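Local coordinates for CBS domain containing membrane protein (Sphaerobacter thermophilus, PDB 4ESY), which is of unknown function but, in this C-terminal part, carries a CBS domain pair of the kind that often senses nucleotides and regulates an attached protein, at residues A14-P19 with I127-R132; V29-D34 with D38-T43; I64-D69 with I136-V141; S68-G73 with W78-S83; G73-W78 with F99-K104. All coordinates share one frame; numbering follows the deposited sequence.

Contact 1. Residues A14-P19 with I127-R132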
# COMPACT_ATOMS: atom_id res chain seq x y z
N ALA B 14 -14.82 4.39 20.44
CA ALA B 14 -13.70 3.77 21.15
C ALA B 14 -12.47 3.68 20.27
O ALA B 14 -11.32 3.90 20.71
CB ALA B 14 -14.10 2.39 21.62
N ILE B 15 -12.70 3.35 19.00
CA ILE B 15 -11.57 3.19 18.08
C ILE B 15 -10.87 4.52 17.84
O ILE B 15 -9.65 4.57 17.82
CB ILE B 15 -12.05 2.52 16.76
CG1 ILE B 15 -12.24 1.04 17.05
CG2 ILE B 15 -11.08 2.74 15.60
CD1 ILE B 15 -12.87 0.25 15.92
N ARG B 16 -11.63 5.62 17.74
CA ARG B 16 -10.98 6.94 17.57
C ARG B 16 -10.12 7.38 18.76
O ARG B 16 -9.25 8.24 18.61
CB ARG B 16 -12.00 8.03 17.30
CG ARG B 16 -12.65 7.97 15.93
CD ARG B 16 -13.62 9.11 15.82
NE ARG B 16 -12.98 10.40 16.09
CZ ARG B 16 -12.44 11.19 15.17
NH1 ARG B 16 -11.88 12.35 15.52
NH2 ARG B 16 -12.45 10.83 13.89
N GLN B 17 -10.34 6.78 19.92
CA GLN B 17 -9.61 7.19 21.11
C GLN B 17 -8.37 6.36 21.37
O GLN B 17 -7.61 6.68 22.26
CB GLN B 17 -10.52 7.18 22.35
CG GLN B 17 -11.62 8.23 22.28
CD GLN B 17 -11.09 9.64 21.97
OE1 GLN B 17 -11.54 10.29 21.03
NE2 GLN B 17 -10.13 10.11 22.77
N VAL B 18 -8.16 5.31 20.59
CA VAL B 18 -6.92 4.52 20.68
C VAL B 18 -5.67 5.39 20.45
O VAL B 18 -5.60 6.14 19.49
CB VAL B 18 -6.97 3.41 19.61
CG1 VAL B 18 -5.61 2.69 19.48
CG2 VAL B 18 -8.15 2.44 19.91
N PRO B 19 -4.67 5.30 21.33
CA PRO B 19 -3.52 6.18 21.03
C PRO B 19 -2.69 5.62 19.88
O PRO B 19 -2.59 4.40 19.73
CB PRO B 19 -2.71 6.21 22.33
CG PRO B 19 -3.16 4.99 23.10
CD PRO B 19 -4.58 4.69 22.66
N ILE B 127 -5.29 11.73 14.08
CA ILE B 127 -4.46 11.52 12.90
C ILE B 127 -5.34 11.23 11.66
O ILE B 127 -5.08 11.73 10.57
CB ILE B 127 -3.32 10.48 13.17
CG1 ILE B 127 -2.30 10.46 12.03
CG2 ILE B 127 -3.85 9.10 13.24
CD1 ILE B 127 -0.90 9.93 12.48
N ALA B 128 -6.39 10.46 11.84
CA ALA B 128 -7.36 10.25 10.75
C ALA B 128 -7.89 11.60 10.23
O ALA B 128 -7.99 11.82 9.02
CB ALA B 128 -8.51 9.39 11.23
N ASP B 129 -8.19 12.50 11.15
CA ASP B 129 -8.63 13.82 10.78
C ASP B 129 -7.57 14.59 10.02
O ASP B 129 -7.88 15.29 9.07
CB ASP B 129 -9.06 14.58 12.03
CG ASP B 129 -10.35 14.02 12.62
OD1 ASP B 129 -10.98 13.18 11.93
OD2 ASP B 129 -10.71 14.41 13.76
N GLN B 130 -6.32 14.45 10.46
CA GLN B 130 -5.18 15.04 9.77
C GLN B 130 -5.09 14.53 8.33
O GLN B 130 -4.89 15.31 7.41
CB GLN B 130 -3.87 14.72 10.52
CG GLN B 130 -3.58 15.61 11.74
CD GLN B 130 -2.26 15.26 12.43
OE1 GLN B 130 -1.89 14.09 12.52
NE2 GLN B 130 -1.55 16.27 12.92
N MSE B 131 -5.24 13.22 8.16
CA MSE B 131 -5.14 12.58 6.82
C MSE B 131 -6.06 13.27 5.83
O MSE B 131 -5.60 13.85 4.85
CB MSE B 131 -5.55 11.10 6.84
CG MSE B 131 -4.51 10.12 7.30
SE MSE B 131 -2.99 9.64 6.15
CE MSE B 131 -2.10 8.59 7.53
N ARG B 132 -7.36 13.22 6.11
CA ARG B 132 -8.38 13.80 5.24
C ARG B 132 -8.20 15.30 5.03
O ARG B 132 -8.29 15.77 3.89
CB ARG B 132 -9.78 13.54 5.81
CG ARG B 132 -9.99 12.18 6.44
CD ARG B 132 -11.44 12.04 6.90
NE ARG B 132 -11.57 11.34 8.18
CZ ARG B 132 -12.19 11.85 9.24
NH1 ARG B 132 -12.25 11.16 10.37
NH2 ARG B 132 -12.73 13.07 9.17

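Contact 2. Residues V29-D34 with D38-T43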
# COMPACT_ATOMS: atom_id res chain seq x y z
N VAL B 29 12.30 1.60 10.61
CA VAL B 29 13.55 1.53 9.89
C VAL B 29 13.75 2.89 9.23
O VAL B 29 12.88 3.36 8.54
CB VAL B 29 13.52 0.42 8.83
CG1 VAL B 29 14.83 0.40 8.10
CG2 VAL B 29 13.22 -0.95 9.47
N THR B 30 14.87 3.54 9.50
CA THR B 30 15.11 4.85 8.92
C THR B 30 16.29 4.77 7.95
O THR B 30 17.03 3.78 7.97
CB THR B 30 15.44 5.90 9.99
OG1 THR B 30 16.73 5.62 10.55
CG2 THR B 30 14.39 5.92 11.09
N VAL B 31 16.45 5.80 7.10
CA VAL B 31 17.64 5.96 6.29
C VAL B 31 18.23 7.36 6.54
O VAL B 31 17.53 8.27 7.04
CB VAL B 31 17.32 5.79 4.74
CG1 VAL B 31 16.76 4.38 4.42
CG2 VAL B 31 16.39 6.85 4.27
N ARG B 32 19.51 7.53 6.20
CA ARG B 32 20.18 8.81 6.41
C ARG B 32 20.05 9.63 5.16
O ARG B 32 20.04 9.09 4.03
CB ARG B 32 21.67 8.58 6.73
CG ARG B 32 21.92 7.89 8.06
CD ARG B 32 22.03 8.96 9.15
NE ARG B 32 22.37 8.43 10.45
CZ ARG B 32 23.61 8.25 10.91
NH1 ARG B 32 24.67 8.54 10.17
NH2 ARG B 32 23.77 7.75 12.13
N GLU B 33 19.99 10.94 5.33
CA GLU B 33 19.82 11.80 4.18
C GLU B 33 20.99 11.69 3.20
O GLU B 33 20.82 11.97 2.03
CB GLU B 33 19.61 13.26 4.60
CG GLU B 33 20.82 13.83 5.28
CD GLU B 33 20.58 15.27 5.80
OE1 GLU B 33 19.71 15.98 5.25
OE2 GLU B 33 21.26 15.67 6.76
N ASP B 34 22.16 11.28 3.69
CA ASP B 34 23.33 11.11 2.83
C ASP B 34 23.46 9.69 2.26
O ASP B 34 24.42 9.41 1.59
CB ASP B 34 24.64 11.38 3.60
CG ASP B 34 24.77 12.80 4.15
OD1 ASP B 34 23.96 13.69 3.81
OD2 ASP B 34 25.71 13.02 4.94
N ASP B 38 21.00 3.63 -4.00
CA ASP B 38 21.36 2.21 -4.04
C ASP B 38 21.23 1.57 -2.64
O ASP B 38 20.66 0.48 -2.50
CB ASP B 38 22.75 2.05 -4.66
CG ASP B 38 23.70 1.21 -3.83
OD1 ASP B 38 24.78 1.72 -3.46
OD2 ASP B 38 23.39 0.02 -3.58
N ALA B 39 21.73 2.25 -1.61
CA ALA B 39 21.61 1.77 -0.24
C ALA B 39 20.16 1.87 0.29
O ALA B 39 19.66 0.98 0.98
CB ALA B 39 22.55 2.57 0.69
N VAL B 40 19.51 2.98 0.01
CA VAL B 40 18.10 3.12 0.40
C VAL B 40 17.25 1.96 -0.18
O VAL B 40 16.42 1.39 0.53
CB VAL B 40 17.52 4.45 -0.08
CG1 VAL B 40 15.98 4.50 0.12
CG2 VAL B 40 18.26 5.64 0.61
N ALA B 41 17.46 1.65 -1.45
CA ALA B 41 16.71 0.56 -2.11
C ALA B 41 16.96 -0.75 -1.38
O ALA B 41 16.03 -1.46 -1.02
CB ALA B 41 17.05 0.44 -3.61
N LYS B 42 18.24 -1.03 -1.14
CA LYS B 42 18.66 -2.21 -0.42
C LYS B 42 18.01 -2.35 0.96
O LYS B 42 17.52 -3.42 1.32
CB LYS B 42 20.18 -2.25 -0.28
CG LYS B 42 20.65 -3.55 0.35
CD LYS B 42 22.18 -3.65 0.43
CE LYS B 42 22.60 -4.97 1.06
NZ LYS B 42 24.01 -4.90 1.53
N THR B 43 18.03 -1.27 1.73
CA THR B 43 17.38 -1.21 3.04
C THR B 43 15.90 -1.52 2.95
O THR B 43 15.39 -2.38 3.68
CB THR B 43 17.57 0.18 3.68
OG1 THR B 43 18.97 0.43 3.80
CG2 THR B 43 16.93 0.23 5.05

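Contact 3. Residues I64-D69 with I136-V141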
# COMPACT_ATOMS: atom_id res chain seq x y z
N ILE B 64 10.84 12.31 4.32
CA ILE B 64 10.23 11.01 4.07
C ILE B 64 10.62 10.58 2.66
O ILE B 64 10.68 11.41 1.75
CB ILE B 64 8.74 11.13 4.04
CG1 ILE B 64 8.27 11.82 5.31
CG2 ILE B 64 8.09 9.73 3.90
CD1 ILE B 64 8.50 10.97 6.53
N ILE B 65 10.87 9.30 2.46
CA ILE B 65 11.19 8.85 1.10
C ILE B 65 10.40 7.57 0.84
O ILE B 65 10.22 6.75 1.76
CB ILE B 65 12.74 8.64 0.97
CG1 ILE B 65 13.19 8.36 -0.49
CG2 ILE B 65 13.23 7.54 1.90
CD1 ILE B 65 14.78 8.28 -0.63
N THR B 66 9.91 7.43 -0.39
CA THR B 66 9.14 6.27 -0.82
C THR B 66 9.70 5.75 -2.14
O THR B 66 10.54 6.42 -2.80
CB THR B 66 7.70 6.65 -1.16
OG1 THR B 66 7.73 7.54 -2.28
CG2 THR B 66 7.00 7.30 0.03
N GLU B 67 9.22 4.58 -2.55
CA GLU B 67 9.68 4.00 -3.81
C GLU B 67 9.44 4.95 -4.97
O GLU B 67 10.31 5.07 -5.83
CB GLU B 67 9.00 2.67 -4.07
CG GLU B 67 9.23 1.63 -2.96
CD GLU B 67 8.20 0.49 -3.00
OE1 GLU B 67 7.07 0.69 -3.49
OE2 GLU B 67 8.53 -0.63 -2.54
N SER B 68 8.30 5.65 -4.97
CA SER B 68 7.93 6.48 -6.09
C SER B 68 8.86 7.68 -6.20
O SER B 68 9.06 8.22 -7.30
CB SER B 68 6.46 6.95 -5.97
OG SER B 68 6.26 7.63 -4.74
N ASP B 69 9.46 8.07 -5.08
CA ASP B 69 10.40 9.19 -5.11
C ASP B 69 11.61 8.95 -6.00
O ASP B 69 12.20 9.89 -6.51
CB ASP B 69 10.90 9.56 -3.70
CG ASP B 69 9.81 10.20 -2.85
OD1 ASP B 69 8.95 10.95 -3.40
OD2 ASP B 69 9.81 9.94 -1.62
N ILE B 136 -3.64 13.67 2.63
CA ILE B 136 -2.35 13.03 2.45
C ILE B 136 -2.45 11.55 2.71
O ILE B 136 -3.48 11.08 3.19
CB ILE B 136 -1.27 13.65 3.34
CG1 ILE B 136 -1.69 13.62 4.80
CG2 ILE B 136 -1.00 15.08 2.90
CD1 ILE B 136 -0.82 14.47 5.69
N HIS B 137 -1.40 10.80 2.40
CA HIS B 137 -1.42 9.35 2.53
C HIS B 137 -0.50 8.78 3.61
O HIS B 137 -0.57 7.57 3.91
CB HIS B 137 -1.10 8.69 1.20
CG HIS B 137 -2.08 9.02 0.11
ND1 HIS B 137 -3.31 8.41 0.02
CD2 HIS B 137 -2.01 9.90 -0.91
CE1 HIS B 137 -3.96 8.90 -1.02
NE2 HIS B 137 -3.19 9.81 -1.61
N ARG B 138 0.34 9.63 4.19
CA ARG B 138 1.35 9.16 5.14
C ARG B 138 1.63 10.25 6.14
O ARG B 138 1.80 11.39 5.74
CB ARG B 138 2.67 8.92 4.42
CG ARG B 138 2.90 7.52 3.97
CD ARG B 138 4.16 7.47 3.11
NE ARG B 138 3.93 7.99 1.78
CZ ARG B 138 3.56 7.25 0.74
NH1 ARG B 138 3.38 5.94 0.89
NH2 ARG B 138 3.38 7.81 -0.45
N ILE B 139 1.76 9.90 7.42
CA ILE B 139 2.14 10.87 8.43
C ILE B 139 3.15 10.25 9.37
O ILE B 139 2.85 9.23 10.00
CB ILE B 139 0.92 11.31 9.27
CG1 ILE B 139 -0.05 12.11 8.39
CG2 ILE B 139 1.37 12.15 10.51
CD1 ILE B 139 -1.43 12.39 9.04
N PRO B 140 4.32 10.89 9.51
CA PRO B 140 5.38 10.46 10.43
C PRO B 140 4.99 10.67 11.91
O PRO B 140 4.33 11.64 12.26
CB PRO B 140 6.61 11.31 10.01
CG PRO B 140 6.03 12.53 9.39
CD PRO B 140 4.71 12.11 8.76
N VAL B 141 5.37 9.72 12.76
CA VAL B 141 5.14 9.83 14.20
C VAL B 141 6.50 10.08 14.82
O VAL B 141 7.47 9.39 14.54
CB VAL B 141 4.46 8.57 14.78
CG1 VAL B 141 4.08 8.79 16.24
CG2 VAL B 141 3.21 8.22 13.96

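Contact 4. Residues S68-G73 with W78-S83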
# COMPACT_ATOMS: atom_id res chain seq x y z
N SER B 68 8.30 5.65 -4.97
CA SER B 68 7.93 6.48 -6.09
C SER B 68 8.86 7.68 -6.20
O SER B 68 9.06 8.22 -7.30
CB SER B 68 6.46 6.95 -5.97
OG SER B 68 6.26 7.63 -4.74
N ASP B 69 9.46 8.07 -5.08
CA ASP B 69 10.40 9.19 -5.11
C ASP B 69 11.61 8.95 -6.00
O ASP B 69 12.20 9.89 -6.51
CB ASP B 69 10.90 9.56 -3.70
CG ASP B 69 9.81 10.20 -2.85
OD1 ASP B 69 8.95 10.95 -3.40
OD2 ASP B 69 9.81 9.94 -1.62
N PHE B 70 11.99 7.68 -6.17
CA PHE B 70 13.12 7.35 -7.06
C PHE B 70 12.87 7.92 -8.46
O PHE B 70 13.79 8.35 -9.13
CB PHE B 70 13.31 5.83 -7.11
CG PHE B 70 14.05 5.27 -5.95
CD1 PHE B 70 15.24 4.58 -6.15
CD2 PHE B 70 13.56 5.43 -4.63
CE1 PHE B 70 15.96 4.04 -5.07
CE2 PHE B 70 14.27 4.88 -3.53
CZ PHE B 70 15.47 4.18 -3.76
N LEU B 71 11.61 7.98 -8.89
CA LEU B 71 11.32 8.56 -10.22
C LEU B 71 11.75 10.01 -10.33
O LEU B 71 11.98 10.49 -11.42
CB LEU B 71 9.83 8.48 -10.57
CG LEU B 71 9.24 7.08 -10.47
CD1 LEU B 71 7.73 7.07 -10.75
CD2 LEU B 71 9.98 6.18 -11.41
N ARG B 72 11.79 10.73 -9.21
CA ARG B 72 12.22 12.12 -9.22
C ARG B 72 13.67 12.24 -9.68
O ARG B 72 14.09 13.29 -10.14
CB ARG B 72 12.11 12.73 -7.85
CG ARG B 72 10.71 12.85 -7.30
CD ARG B 72 10.80 13.38 -5.86
NE ARG B 72 9.51 13.40 -5.18
CZ ARG B 72 8.56 14.31 -5.41
NH1 ARG B 72 7.42 14.25 -4.74
NH2 ARG B 72 8.74 15.26 -6.33
N GLY B 73 14.45 11.18 -9.54
CA GLY B 73 15.80 11.15 -10.08
C GLY B 73 15.87 10.35 -11.37
O GLY B 73 16.95 9.93 -11.79
N TRP B 78 11.88 -0.24 -9.63
CA TRP B 78 11.79 -1.67 -9.98
C TRP B 78 13.12 -2.25 -10.44
O TRP B 78 13.33 -3.45 -10.36
CB TRP B 78 10.72 -1.92 -11.08
CG TRP B 78 10.01 -3.22 -10.88
CD1 TRP B 78 9.56 -3.73 -9.69
CD2 TRP B 78 9.74 -4.23 -11.88
NE1 TRP B 78 8.98 -4.97 -9.90
CE2 TRP B 78 9.08 -5.29 -11.23
CE3 TRP B 78 9.97 -4.31 -13.26
CZ2 TRP B 78 8.66 -6.45 -11.91
CZ3 TRP B 78 9.54 -5.45 -13.94
CH2 TRP B 78 8.89 -6.50 -13.27
N ILE B 79 14.01 -1.38 -10.92
CA ILE B 79 15.33 -1.82 -11.33
C ILE B 79 16.07 -2.59 -10.22
O ILE B 79 16.85 -3.52 -10.49
CB ILE B 79 16.18 -0.65 -11.85
CG1 ILE B 79 17.31 -1.21 -12.65
CG2 ILE B 79 16.72 0.25 -10.70
CD1 ILE B 79 18.00 -0.16 -13.42
N TYR B 80 15.79 -2.24 -8.97
CA TYR B 80 16.42 -2.93 -7.82
C TYR B 80 15.75 -4.27 -7.49
O TYR B 80 16.33 -5.10 -6.79
CB TYR B 80 16.49 -2.00 -6.57
CG TYR B 80 17.34 -0.77 -6.83
CD1 TYR B 80 18.74 -0.86 -6.82
CD2 TYR B 80 16.77 0.47 -7.07
CE1 TYR B 80 19.52 0.24 -7.07
CE2 TYR B 80 17.55 1.59 -7.33
CZ TYR B 80 18.91 1.47 -7.32
OH TYR B 80 19.69 2.56 -7.58
N GLU B 81 14.54 -4.49 -7.99
CA GLU B 81 13.86 -5.78 -7.76
C GLU B 81 13.95 -6.75 -8.92
O GLU B 81 13.96 -7.96 -8.72
CB GLU B 81 12.36 -5.57 -7.48
CG GLU B 81 12.05 -4.70 -6.29
CD GLU B 81 10.55 -4.70 -5.94
OE1 GLU B 81 9.87 -3.71 -6.26
OE2 GLU B 81 10.04 -5.66 -5.34
N ALA B 82 13.97 -6.23 -10.14
CA ALA B 82 13.80 -7.08 -11.30
C ALA B 82 14.59 -6.56 -12.47
O ALA B 82 14.02 -6.34 -13.52
CB ALA B 82 12.30 -7.13 -11.68
N SER B 83 15.90 -6.34 -12.30
CA SER B 83 16.69 -5.77 -13.40
C SER B 83 16.71 -6.69 -14.63
O SER B 83 16.72 -6.21 -15.76
CB SER B 83 18.12 -5.44 -12.97
OG SER B 83 18.75 -6.56 -12.39

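Contact 5. Residues G73-W78 with F99-K104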
# COMPACT_ATOMS: atom_id res chain seq x y z
N GLY B 73 14.45 11.18 -9.54
CA GLY B 73 15.80 11.15 -10.08
C GLY B 73 15.87 10.35 -11.37
O GLY B 73 16.95 9.93 -11.79
N SER B 74 14.72 10.13 -11.98
CA SER B 74 14.64 9.37 -13.23
C SER B 74 15.10 7.93 -13.12
O SER B 74 15.59 7.37 -14.10
CB SER B 74 15.42 10.06 -14.36
OG SER B 74 14.93 11.37 -14.55
N ILE B 75 14.92 7.32 -11.95
CA ILE B 75 15.24 5.91 -11.76
C ILE B 75 13.95 5.19 -11.36
O ILE B 75 13.28 5.59 -10.41
CB ILE B 75 16.23 5.71 -10.57
CG1 ILE B 75 17.52 6.49 -10.78
CG2 ILE B 75 16.53 4.24 -10.34
CD1 ILE B 75 18.34 6.60 -9.47
N PRO B 76 13.62 4.11 -12.08
CA PRO B 76 12.45 3.34 -11.67
C PRO B 76 12.88 2.40 -10.52
O PRO B 76 13.81 1.59 -10.68
CB PRO B 76 12.10 2.53 -12.94
CG PRO B 76 13.45 2.29 -13.59
CD PRO B 76 14.37 3.44 -13.16
N PHE B 77 12.23 2.49 -9.38
CA PHE B 77 12.61 1.64 -8.24
C PHE B 77 12.66 0.15 -8.63
O PHE B 77 13.45 -0.63 -8.08
CB PHE B 77 11.66 1.88 -7.07
CG PHE B 77 11.98 1.04 -5.85
CD1 PHE B 77 12.78 1.56 -4.83
CD2 PHE B 77 11.51 -0.24 -5.73
CE1 PHE B 77 13.08 0.79 -3.69
CE2 PHE B 77 11.81 -1.03 -4.59
CZ PHE B 77 12.60 -0.50 -3.58
N TRP B 78 11.88 -0.24 -9.63
CA TRP B 78 11.79 -1.67 -9.98
C TRP B 78 13.12 -2.25 -10.44
O TRP B 78 13.33 -3.45 -10.36
CB TRP B 78 10.72 -1.92 -11.08
CG TRP B 78 10.01 -3.22 -10.88
CD1 TRP B 78 9.56 -3.73 -9.69
CD2 TRP B 78 9.74 -4.23 -11.88
NE1 TRP B 78 8.98 -4.97 -9.90
CE2 TRP B 78 9.08 -5.29 -11.23
CE3 TRP B 78 9.97 -4.31 -13.26
CZ2 TRP B 78 8.66 -6.45 -11.91
CZ3 TRP B 78 9.54 -5.45 -13.94
CH2 TRP B 78 8.89 -6.50 -13.27
N PHE B 99 21.78 2.23 -12.74
CA PHE B 99 22.51 1.85 -11.53
C PHE B 99 23.58 2.87 -11.12
O PHE B 99 23.73 3.16 -9.92
CB PHE B 99 23.13 0.46 -11.65
CG PHE B 99 22.14 -0.66 -11.53
CD1 PHE B 99 21.24 -0.70 -10.48
CD2 PHE B 99 22.10 -1.67 -12.50
CE1 PHE B 99 20.30 -1.76 -10.37
CE2 PHE B 99 21.18 -2.73 -12.40
CZ PHE B 99 20.28 -2.78 -11.34
N GLU B 100 24.31 3.39 -12.10
CA GLU B 100 25.34 4.40 -11.87
C GLU B 100 24.71 5.63 -11.19
O GLU B 100 25.22 6.15 -10.20
CB GLU B 100 26.01 4.80 -13.20
CG GLU B 100 26.79 3.69 -13.90
CD GLU B 100 27.19 4.01 -15.37
OE1 GLU B 100 27.73 3.12 -16.07
OE2 GLU B 100 26.97 5.16 -15.83
N THR B 101 23.59 6.08 -11.74
CA THR B 101 22.87 7.22 -11.20
C THR B 101 22.42 6.96 -9.76
O THR B 101 22.50 7.85 -8.92
CB THR B 101 21.67 7.57 -12.10
OG1 THR B 101 22.15 8.01 -13.38
CG2 THR B 101 20.85 8.72 -11.47
N GLY B 102 21.98 5.74 -9.47
CA GLY B 102 21.48 5.42 -8.15
C GLY B 102 22.59 5.44 -7.11
O GLY B 102 22.33 5.71 -5.96
N ARG B 103 23.82 5.14 -7.53
CA ARG B 103 24.96 5.12 -6.64
C ARG B 103 25.46 6.55 -6.42
O ARG B 103 26.33 6.78 -5.59
CB ARG B 103 26.10 4.25 -7.20
CG ARG B 103 25.79 2.74 -7.27
CD ARG B 103 27.03 1.89 -7.58
NE ARG B 103 27.37 1.96 -8.99
CZ ARG B 103 26.95 1.07 -9.90
NH1 ARG B 103 26.17 0.06 -9.56
NH2 ARG B 103 27.30 1.22 -11.16
N LYS B 104 24.93 7.50 -7.17
CA LYS B 104 25.40 8.88 -7.02
C LYS B 104 24.41 9.77 -6.26
O LYS B 104 24.81 10.56 -5.42
CB LYS B 104 25.74 9.51 -8.37
CG LYS B 104 27.01 8.95 -9.02
CD LYS B 104 27.21 9.56 -10.40
CE LYS B 104 28.64 9.34 -10.93
NZ LYS B 104 28.64 8.51 -12.17

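Contact 1. Residues A14-P19 with I127-R132
Arg16 and Asp129 meet with their side chains crossing at about a right angle, and at the point of meeting the guanidinium and carboxylate planes are turned 32° from each other. Arg16 comes in edge-on and uses its two terminal nitrogens. Arg16 NH1 gives the stronger bond, to Asp129 OD2 at 3.0 Å, nearly straight and close to the guanidinium plane; it arrives on the syn side of the oxygen but well out of the carboxylate plane. Arg16 NH2 makes a second, weak bond, 3.4 Å to Asp129 OD1. The bend in the Arg16 chain, chi3 55°, turns the guanidinium toward helix 124-134. On its own helix, Asp129 OD1 also takes Arg132 NH1 at 2.9 Å, although the Arg132 side chain is poorly ordered. That leaves Arg16 NH2 and Arg132 NH1 3.5 Å apart, two like charges drawn to a common carboxylate. Another face of helix 124-134, with Ile127 and Met131, packs on Ile139 of strand 138-143. The chemistry is that of a surface salt-bridge network: one aspartate shared by two arginines, probably held ionised by them, ties the N-terminal helix to the second CBS motif.

Contact 2. Residues V29-D34 with D38-T43
Both Val29 and Thr43 put a methyl anti to their backbone nitrogen, CG1 in Val29 (chi1 179°) and CG2 in Thr43, and these two methyls carry the closest approach of the contact. It is the first half of the beta-alpha-beta crossover of a CBS motif: strand 31-32 runs into helix 37-46, and the chain then returns as strand 53-55, parallel to the first and next to it. Val29 CG1 and Thr43 CG2 come to 3.7 Å, the side chains sliding past each other in opposite directions. Thr43 CG2 also reaches Val31 CG1 at 4.2 Å, and thus touches Val29, in the loop leading to the strand, and Val31 in it. One helical turn back, Val40 adds its CG2, 4.2 Å from Val31 CB. Its other methyl is engaged deeper in the domain, where Val40 CG1 and Val31 CG2 both pack on Ile65.

Everything across the contact is apolar, at van der Waals spacing, a seam between helix and sheet edge, while the Val31 backbone pairs with Pro53 and Val55. Thr43 can show its methyl to the valines because its hydroxyl is turned back along the helix. With chi1 at -59° that hydroxyl stays beside its own backbone nitrogen, and Thr43 OG1 lies 3.0 Å from Ala39 O, the same carbonyl that receives Thr43 N at 2.9 Å.

Contact 3. Residues I64-D69 with I136-V141
Arg138 and Thr66 meet face to methyl: Thr66 CG2 stands over the centre of the Arg138 guanidinium, 3.5 Å from CZ and 3.6 Å from NE. The arginine chain bends at chi3 (-76°), which turns a face of the flat group to the threonine methyl while its NH1 goes on to a hydrogen bond with the S-hydroxycysteine at position 51. The methyl over the face is a nonpolar contact, and it leaves NH1 at the edge for its bond to the modified residue.

Ile64 covers the other end. Its CD1 meets the Pro140 ring obliquely, 4.0 Å from CB and 4.1 Å from CG, in a buried patch that also takes in Pro114 and Thr117 against the proline. Here the end of strand 61-64 in the first CBS motif faces strand 138-143 in the second, the side-by-side pairing of two CBS motifs known as a Bateman module.

Thr66 is fixed by polar bonds of its own segment, in the Thr-x-x-Asp sequence that recurs after this strand in CBS motifs. Thr66 N donates to Asp69 OD2 at 2.8 Å, reaching the oxygen from above the carboxylate plane. Thr66 OG1 shares a 2.9 Å hydrogen bond with Ser68 OG. Because the hydroxyl takes the position between backbone N and carbonyl carbon (chi1 64°), CG2 is the branch left beside the backbone N to meet Arg138.

Contact 4. Residues S68-G73 with W78-S83
Trp78 O is gripped by two backbone donors, Glu81 N and Ala82 N, each at 2.9 Å, and the tight turn they close presents Tyr80 to Phe70. Tyr80 CE2 lies against the CD1-CE1 side of the Phe70 ring, 3.7 Å from Phe70 CE1 and 4.0 Å from Phe70 CD1. The ring planes stand 74° apart and the centroids 6.0 Å. Both side chains leave the backbone with CG anti to the carbonyl carbon, and they cross at about a right angle. Ile79 CG2 lies over one face of the Tyr80 ring toward its rim, and Ala82 CB is centred over a face of the Trp78 indole. On the other segment Arg72 NE donates to Asp69 OD1 at 3.1 Å in a nearly straight hydrogen bond within a salt bridge, the carboxylate oxygen being met from above its plane.

Both segments belong to the long loop that follows the last strand, 61-64, of the first CBS motif. The aromatic pair lies on helix 37-46, Phe70 on Leu37 and Val40 and Tyr80 on Ala41. Phe70 also meets Phe77 edge to face, while Ile79 faces helix 92-102 and Trp78 packs on helix 83-86 and the backbone of the partner chain.

Contact 5. Residues G73-W78 with F99-K104
This is a small, partly buried apolar contact in which the long loop between strand 61-64 and helix 83-86 packs on the last part of helix 92-102. Ile75 does most of the work. Its chain is extended from CG1 outward (chi2 165°), and this carries CD1 onto the helix backbone at Gly102, where it comes to 3.6 Å from Gly102 CA and 3.7 Å from Gly102 N. With no side chain on Gly102 the methyl can settle directly on the main chain. Thr101 flanks it: CG2 lies 3.8 Å from Ile75 CD1 and 4.1 Å from Ile75 CG1, and the two side chains pass each other in opposite directions. Thr101 CG2 is also 4.1 Å from Gly73 O.

The threonine divides its branches by polarity. CG2 is anti to the backbone nitrogen and looks at the isoleucine, whereas OG1, beside that nitrogen, hydrogen-bonds to His97 O one turn earlier in the helix. Lys104 N bonds to Thr101 O at 3.0 Å. Ile75 thus sits between helix 37-46, at Leu37, and helix 92-102, with Tyr80 of its own loop also touching it. The arrangement is ordinary loop-on-helix packing, by which the helical segment joining the two halves of the CBS pair is seated against the first CBS motif.

Contact 3, about 4 Å from the centre of the chain, joins the two CBS halves; contact 1 lies on the side of the second CBS motif, contacts 2, 4 and 5 on that of the first. Contact 1 touches contact 3 through helix 124-134 and strand 138-143, but its centre is about 37 Å from that of contact 5. Contacts 4 and 5, centres about 6 Å apart, share Gly73 and Trp78 and are linked by Phe70 O and Ile75 N at 3.2 Å. Contact 2 meets both: Ala41 packs on Tyr80, and Asp38 N lies 3.1 Å from Gly102 O. A 1,2-ethanediol, probably from crystallisation, sits about 6 Å from the Ile75 side chain.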